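Local coordinates for protein aminoglycoside N(3)-acetyltransferase III (Serratia marcescens, PDB 7LAO) that transfers an acetyl group from acetyl-CoA to the 3-amino group of 2-deoxystreptamine aminoglycosides such as gentamicin and kanamycin, conferring resistance to them, at residues N4-I9 against V44-A49; D111-A116 against P127-L132. One frame throughout, in Å; residues are numbered along the deposited sequence.

How the interactions relate
Both contacts are structural packing around the mixed sheet. Interaction 1 joins helices 6-16 and 40-51, the second of which packs on strand 56-60; interaction 2 lays strand 113-114, at one end of the sheet, against helix 129-133. They follow one another along the chain, with centres 21 Å apart and nearest atoms about 5 Å apart, so they do not touch. One connection between them is polar: R48, on the helix of interaction 1, donates through NH2 to the carbonyl of V125, at the end of strand 122-125. That strand pairs with 113-114 and runs on into segment 127-132, tying helix 40-51 to the framework of interaction 2.

Interaction 1 (N4-I9 against V44-A49); sequences NTIESI and VSALRA
Two helices pack through a small alanine contact here: I6 and I9, one turn apart at the start of helix 6-16, close on A46 of helix 40-51. The I6 and A46 CA atoms lie 5.0 Å apart, a close backbone approach that the short side chain of A46 permits. A46 CB sits 3.6 Å from the backbone O of I6 and equally near CG2 of I9. In I9, chi1 of -56° places CG1 beside the backbone N and CG2 anti to it, while the CG1-CD1 branch leads off from the contact. I6 brings CD1 alongside S45 CB at 3.8 Å, and its CG2 lies loosely over A46. S45 OG is bonded to the carbonyl of A41, one turn back, so the serine meets I6 mainly through carbon.

A capping box fixes the start of the first helix. T5 N donates to S8 OG (3.0 Å, 174°), and S8 N returns the bond to T5 OG1 at 3.2 Å. N4 ND2 adds a further bond to S8 OG.

T10 OG1 bonds I6 O and, weakly, A46 O. V44 and L47 pack against helix 102-108, and L47 also meets L13 of helix 6-16 and L57 of strand 56-60.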
ATOM      1  N   ASN A   4       4.039  23.965   8.607  1.00 42.91           N
ATOM      2  CA  ASN A   4       4.217  24.064   7.183  1.00 41.09           C
ATOM      3  C   ASN A   4       2.869  24.311   6.490  1.00 46.48           C
ATOM      4  O   ASN A   4       1.799  24.229   7.086  1.00 46.91           O
ATOM      5  CB  ASN A   4       4.880  22.770   6.654  1.00 42.36           C
ATOM      6  CG  ASN A   4       6.360  22.767   6.924  1.00 50.91           C
ATOM      7  OD1 ASN A   4       6.879  21.978   7.728  1.00 48.28           O
ATOM      8  ND2 ASN A   4       7.039  23.722   6.319  1.00 55.02           N
ATOM      9  N   THR A   5       2.941  24.619   5.211  1.00 51.27           N
ATOM     10  CA  THR A   5       1.806  25.085   4.436  1.00 54.36           C
ATOM     11  C   THR A   5       1.578  24.137   3.255  1.00 55.96           C
ATOM     12  O   THR A   5       2.371  23.230   2.983  1.00 46.91           O
ATOM     13  CB  THR A   5       2.027  26.544   4.001  1.00 49.36           C
ATOM     14  OG1 THR A   5       3.250  26.690   3.260  1.00 51.82           O
ATOM     15  CG2 THR A   5       2.076  27.452   5.225  1.00 50.47           C
ATOM     16  N   ILE A   6       0.451  24.290   2.566  1.00 42.80           N
ATOM     17  CA  ILE A   6       0.281  23.491   1.359  1.00 39.14           C
ATOM     18  C   ILE A   6       1.420  23.764   0.380  1.00 42.31           C
ATOM     19  O   ILE A   6       1.994  22.832  -0.220  1.00 39.32           O
ATOM     20  CB  ILE A   6      -1.102  23.751   0.734  1.00 39.38           C
ATOM     21  CG1 ILE A   6      -2.165  23.013   1.538  1.00 43.30           C
ATOM     22  CG2 ILE A   6      -1.140  23.241  -0.678  1.00 40.65           C
ATOM     23  CD1 ILE A   6      -3.605  23.460   1.208  1.00 49.15           C
ATOM     24  N   GLU A   7       1.788  25.039   0.224  1.00 38.58           N
ATOM     25  CA  GLU A   7       2.770  25.407  -0.792  1.00 45.28           C
ATOM     26  C   GLU A   7       4.170  24.925  -0.426  1.00 38.36           C
ATOM     27  O   GLU A   7       4.952  24.555  -1.310  1.00 40.54           O
ATOM     28  CB  GLU A   7       2.788  26.919  -0.995  1.00 52.24           C
ATOM     29  CG  GLU A   7       1.514  27.481  -1.622  1.00 65.64           C
ATOM     30  CD  GLU A   7       0.396  27.686  -0.597  1.00 71.43           C
ATOM     31  OE1 GLU A   7       0.700  27.732   0.618  1.00 61.93           O
ATOM     32  OE2 GLU A   7      -0.789  27.788  -1.011  1.00 78.63           O
ATOM     33  N   SER A   8       4.508  24.936   0.859  1.00 39.77           N
ATOM     34  CA  SER A   8       5.852  24.524   1.267  1.00 43.21           C
ATOM     35  C   SER A   8       6.014  23.019   1.137  1.00 38.80           C
ATOM     36  O   SER A   8       7.065  22.537   0.695  1.00 34.33           O
ATOM     37  CB  SER A   8       6.144  24.985   2.697  1.00 46.29           C
ATOM     38  OG  SER A   8       5.536  24.173   3.686  1.00 42.99           O
ATOM     39  N   ILE A   9       4.964  22.262   1.466  1.00 35.15           N
ATOM     40  CA  ILE A   9       4.996  20.814   1.253  1.00 30.63           C
ATOM     41  C   ILE A   9       5.056  20.475  -0.232  1.00 29.22           C
ATOM     42  O   ILE A   9       5.770  19.544  -0.631  1.00 33.28           O
ATOM     43  CB  ILE A   9       3.800  20.121   1.931  1.00 30.58           C
ATOM     44  CG1 ILE A   9       3.730  20.438   3.460  1.00 36.94           C
ATOM     45  CG2 ILE A   9       3.835  18.573   1.592  1.00 28.59           C
ATOM     46  CD1 ILE A   9       5.019  20.117   4.241  1.00 34.00           C
ATOM     47  N   VAL A  44      -2.828  16.060   1.430  1.00 32.55           N
ATOM     48  CA  VAL A  44      -3.406  15.562   0.162  1.00 29.18           C
ATOM     49  C   VAL A  44      -3.400  16.662  -0.910  1.00 27.95           C
ATOM     50  O   VAL A  44      -2.967  16.442  -2.061  1.00 26.67           O
ATOM     51  CB  VAL A  44      -4.819  14.997   0.408  1.00 37.95           C
ATOM     52  CG1 VAL A  44      -5.548  14.636  -0.952  1.00 42.49           C
ATOM     53  CG2 VAL A  44      -4.734  13.743   1.322  1.00 32.48           C
ATOM     54  N   SER A  45      -3.814  17.872  -0.528  1.00 32.79           N
ATOM     55  CA  SER A  45      -3.783  19.037  -1.410  1.00 39.13           C
ATOM     56  C   SER A  45      -2.386  19.295  -1.956  1.00 32.46           C
ATOM     57  O   SER A  45      -2.224  19.613  -3.128  1.00 29.50           O
ATOM     58  CB  SER A  45      -4.267  20.263  -0.638  1.00 43.52           C
ATOM     59  OG  SER A  45      -5.538  19.971  -0.098  1.00 40.28           O
ATOM     60  N   ALA A  46      -1.368  19.199  -1.112  1.00 30.98           N
ATOM     61  CA  ALA A  46      -0.009  19.419  -1.602  1.00 32.46           C
ATOM     62  C   ALA A  46       0.400  18.343  -2.594  1.00 26.93           C
ATOM     63  O   ALA A  46       1.092  18.625  -3.590  1.00 28.86           O
ATOM     64  CB  ALA A  46       0.977  19.412  -0.434  1.00 28.86           C
ATOM     65  N   LEU A  47       0.107  17.093  -2.266  1.00 26.47           N
ATOM     66  CA  LEU A  47       0.430  16.016  -3.208  1.00 28.56           C
ATOM     67  C   LEU A  47      -0.286  16.224  -4.545  1.00 31.97           C
ATOM     68  O   LEU A  47       0.267  15.937  -5.626  1.00 26.40           O
ATOM     69  CB  LEU A  47       0.055  14.670  -2.598  1.00 29.23           C
ATOM     70  CG  LEU A  47       0.956  14.167  -1.479  1.00 29.27           C
ATOM     71  CD1 LEU A  47       0.167  13.186  -0.584  1.00 27.92           C
ATOM     72  CD2 LEU A  47       2.209  13.462  -2.092  1.00 23.01           C
ATOM     73  N   ARG A  48      -1.542  16.655  -4.503  1.00 33.14           N
ATOM     74  CA  ARG A  48      -2.269  16.903  -5.745  1.00 26.03           C
ATOM     75  C   ARG A  48      -1.652  18.061  -6.502  1.00 30.96           C
ATOM     76  O   ARG A  48      -1.442  17.976  -7.721  1.00 28.69           O
ATOM     77  CB  ARG A  48      -3.761  17.199  -5.477  1.00 26.13           C
ATOM     78  CG  ARG A  48      -4.442  17.809  -6.703  1.00 32.92           C
ATOM     79  CD  ARG A  48      -4.412  16.806  -7.855  1.00 30.67           C
ATOM     80  NE  ARG A  48      -4.848  15.499  -7.366  1.00 37.22           N
ATOM     81  CZ  ARG A  48      -4.786  14.370  -8.074  1.00 31.85           C
ATOM     82  NH1 ARG A  48      -4.332  14.393  -9.328  1.00 27.31           N
ATOM     83  NH2 ARG A  48      -5.141  13.231  -7.497  1.00 29.44           N
ATOM     84  N   ALA A  49      -1.285  19.135  -5.776  1.00 29.60           N
ATOM     85  CA  ALA A  49      -0.557  20.223  -6.412  1.00 34.09           C
ATOM     86  C   ALA A  49       0.714  19.687  -7.070  1.00 35.80           C
ATOM     87  O   ALA A  49       1.075  20.097  -8.182  1.00 34.06           O
ATOM     88  CB  ALA A  49      -0.208  21.322  -5.384  1.00 30.67           C
TER

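Interaction 2 (D111-A116 against P127-L132); sequences DARRSA and PLAATL
R113 reaches A129 and A130 by a chain that runs out extended and then turns. Its CG stands beside the backbone N and anti to the carbonyl carbon (chi1 -42°), chi2 continues nearly straight at -170°, and the bend comes at chi3, 64°. The first part of this path brings the methylenes over the start of helix 129-133, and the bend turns the guanidinium outward past A130, leaving CG, CD and NE to make the contact.

The touching atoms are chiefly carbon. CB of A129 meets CG and CD of R113, each at 3.7 Å, so the methyl rests against two successive methylenes. R113 CD also comes within 3.6 Å of A130 N, which lies in the first turn of the helix. Farther along, A130 CB is 3.9 Å from R113 CD and 4.0 Å from R113 NE, and it approaches the guanidinium obliquely. A129 is buried, whereas R113 and A130 are exposed: the inner methyl is covered by the aliphatic stem while the outer one is exposed. R113 also touches a crystal neighbour, so its conformation may owe something to the lattice.

On the helix side, L128 occupies the N-cap position, and its carbonyl O receives the first-turn bond from L132 N at 2.8 Å. CB of R114 points away from this helix, as expected for the next residue of a strand, and its guanidinium bonds the carbonyls of S62, L90 and S93. R113 and S115 make backbone bonds to A124 and M122, the antiparallel pairing of 113-114 with 122-125. The geometry is that of a beta-beta-alpha unit at a sheet edge: two antiparallel strands, then a short helix that folds back onto the outer strand.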
ATOM      1  N   ASP A 111     -13.383  12.702  -6.299  1.00 38.47           N
ATOM      2  CA  ASP A 111     -13.454  11.627  -7.296  1.00 43.29           C
ATOM      3  C   ASP A 111     -12.507  10.475  -6.970  1.00 35.87           C
ATOM      4  O   ASP A 111     -12.208   9.646  -7.834  1.00 32.69           O
ATOM      5  CB  ASP A 111     -13.201  12.204  -8.699  1.00 38.29           C
ATOM      6  CG  ASP A 111     -14.297  13.309  -9.067  1.00 45.07           C
ATOM      7  OD1 ASP A 111     -15.445  12.914  -9.402  1.00 46.82           O
ATOM      8  OD2 ASP A 111     -14.020  14.537  -8.982  1.00 41.18           O
ATOM      9  N   ALA A 112     -12.100  10.363  -5.704  1.00 32.48           N
ATOM     10  CA  ALA A 112     -11.313   9.212  -5.281  1.00 30.98           C
ATOM     11  C   ALA A 112     -12.147   7.947  -5.424  1.00 32.15           C
ATOM     12  O   ALA A 112     -13.372   7.985  -5.362  1.00 33.42           O
ATOM     13  CB  ALA A 112     -10.829   9.355  -3.827  1.00 30.92           C
ATOM     14  N   ARG A 113     -11.473   6.819  -5.675  1.00 30.73           N
ATOM     15  CA  ARG A 113     -12.144   5.530  -5.781  1.00 36.16           C
ATOM     16  C   ARG A 113     -11.428   4.550  -4.867  1.00 37.99           C
ATOM     17  O   ARG A 113     -10.274   4.760  -4.490  1.00 31.11           O
ATOM     18  CB  ARG A 113     -12.145   5.003  -7.227  1.00 30.81           C
ATOM     19  CG  ARG A 113     -12.449   6.086  -8.274  1.00 36.57           C
ATOM     20  CD  ARG A 113     -12.682   5.470  -9.709  1.00 35.37           C
ATOM     21  NE  ARG A 113     -13.864   4.607  -9.718  1.00 39.30           N
ATOM     22  CZ  ARG A 113     -15.125   5.004  -9.926  1.00 46.94           C
ATOM     23  NH1 ARG A 113     -15.428   6.285 -10.134  1.00 40.83           N
ATOM     24  NH2 ARG A 113     -16.098   4.098  -9.898  1.00 49.11           N
ATOM     25  N   ARG A 114     -12.121   3.481  -4.504  1.00 37.25           N
ATOM     26  CA  ARG A 114     -11.585   2.521  -3.547  1.00 37.58           C
ATOM     27  C   ARG A 114     -11.788   1.126  -4.097  1.00 36.69           C
ATOM     28  O   ARG A 114     -12.822   0.845  -4.696  1.00 35.44           O
ATOM     29  CB  ARG A 114     -12.273   2.612  -2.168  1.00 35.83           C
ATOM     30  CG  ARG A 114     -11.534   1.871  -1.087  1.00 39.53           C
ATOM     31  CD  ARG A 114     -12.331   1.930   0.207  1.00 42.66           C
ATOM     32  NE  ARG A 114     -11.607   1.396   1.372  1.00 37.27           N
ATOM     33  CZ  ARG A 114     -12.059   1.557   2.615  1.00 39.43           C
ATOM     34  NH1 ARG A 114     -13.165   2.253   2.797  1.00 38.99           N
ATOM     35  NH2 ARG A 114     -11.401   1.070   3.667  1.00 40.18           N
ATOM     36  N   SER A 115     -10.799   0.262  -3.897  1.00 30.93           N
ATOM     37  CA  SER A 115     -10.902  -1.089  -4.431  1.00 40.87           C
ATOM     38  C   SER A 115     -11.720  -1.981  -3.491  1.00 43.44           C
ATOM     39  O   SER A 115     -11.862  -1.710  -2.296  1.00 42.15           O
ATOM     40  CB  SER A 115      -9.491  -1.648  -4.664  1.00 36.99           C
ATOM     41  OG  SER A 115      -8.984  -2.254  -3.503  1.00 36.46           O
ATOM     42  N   ALA A 116     -12.272  -3.058  -4.051  1.00 41.21           N
ATOM     43  CA  ALA A 116     -13.275  -3.862  -3.351  1.00 43.75           C
ATOM     44  C   ALA A 116     -12.694  -5.011  -2.527  1.00 42.45           C
ATOM     45  O   ALA A 116     -13.470  -5.733  -1.888  1.00 42.30           O
ATOM     46  CB  ALA A 116     -14.293  -4.440  -4.354  1.00 47.60           C
ATOM     47  N   PRO A 127      -6.550  10.295 -13.009  1.00 31.65           N
ATOM     48  CA  PRO A 127      -6.972   9.574 -14.244  1.00 27.96           C
ATOM     49  C   PRO A 127      -6.920   8.068 -14.121  1.00 27.10           C
ATOM     50  O   PRO A 127      -7.689   7.387 -14.821  1.00 30.09           O
ATOM     51  CB  PRO A 127      -5.975  10.069 -15.311  1.00 29.62           C
ATOM     52  CG  PRO A 127      -5.400  11.398 -14.743  1.00 29.16           C
ATOM     53  CD  PRO A 127      -5.444  11.243 -13.240  1.00 27.20           C
ATOM     54  N   LEU A 128      -5.988   7.508 -13.355  1.00 25.66           N
ATOM     55  CA  LEU A 128      -5.831   6.056 -13.326  1.00 25.05           C
ATOM     56  C   LEU A 128      -6.653   5.433 -12.212  1.00 25.13           C
ATOM     57  O   LEU A 128      -6.495   4.257 -11.926  1.00 25.36           O
ATOM     58  CB  LEU A 128      -4.350   5.659 -13.237  1.00 23.75           C
ATOM     59  CG  LEU A 128      -3.593   5.867 -14.525  1.00 28.18           C
ATOM     60  CD1 LEU A 128      -2.051   5.728 -14.297  1.00 24.62           C
ATOM     61  CD2 LEU A 128      -4.072   4.812 -15.597  1.00 31.07           C
ATOM     62  N   ALA A 129      -7.626   6.161 -11.642  1.00 25.98           N
ATOM     63  CA  ALA A 129      -8.216   5.672 -10.387  1.00 26.13           C
ATOM     64  C   ALA A 129      -8.962   4.342 -10.575  1.00 26.92           C
ATOM     65  O   ALA A 129      -8.821   3.437  -9.746  1.00 28.70           O
ATOM     66  CB  ALA A 129      -9.162   6.722  -9.787  1.00 27.53           C
ATOM     67  N   ALA A 130      -9.886   4.266 -11.554  1.00 28.29           N
ATOM     68  CA  ALA A 130     -10.623   3.013 -11.791  1.00 31.51           C
ATOM     69  C   ALA A 130      -9.684   1.923 -12.330  1.00 28.94           C
ATOM     70  O   ALA A 130      -9.763   0.755 -11.926  1.00 29.50           O
ATOM     71  CB  ALA A 130     -11.761   3.229 -12.783  1.00 31.60           C
ATOM     72  N   THR A 131      -8.809   2.297 -13.257  1.00 29.38           N
ATOM     73  CA  THR A 131      -7.775   1.358 -13.742  1.00 28.44           C
ATOM     74  C   THR A 131      -7.044   0.680 -12.570  1.00 36.11           C
ATOM     75  O   THR A 131      -6.880  -0.546 -12.546  1.00 32.71           O
ATOM     76  CB  THR A 131      -6.771   2.110 -14.643  1.00 26.63           C
ATOM     77  OG1 THR A 131      -7.436   2.638 -15.779  1.00 30.91           O
ATOM     78  CG2 THR A 131      -5.556   1.168 -15.138  1.00 26.06           C
ATOM     79  N   LEU A 132      -6.646   1.459 -11.559  1.00 30.36           N
ATOM     80  CA  LEU A 132      -5.891   0.869 -10.463  1.00 30.73           C
ATOM     81  C   LEU A 132      -6.777   0.034  -9.544  1.00 36.58           C
ATOM     82  O   LEU A 132      -6.368  -1.082  -9.148  1.00 32.45           O
ATOM     83  CB  LEU A 132      -5.151   1.951  -9.672  1.00 24.91           C
ATOM     84  CG  LEU A 132      -4.048   2.556 -10.532  1.00 24.82           C
ATOM     85  CD1 LEU A 132      -3.448   3.894  -9.920  1.00 21.60           C
ATOM     86  CD2 LEU A 132      -2.952   1.523 -10.733  1.00 26.99           C
TER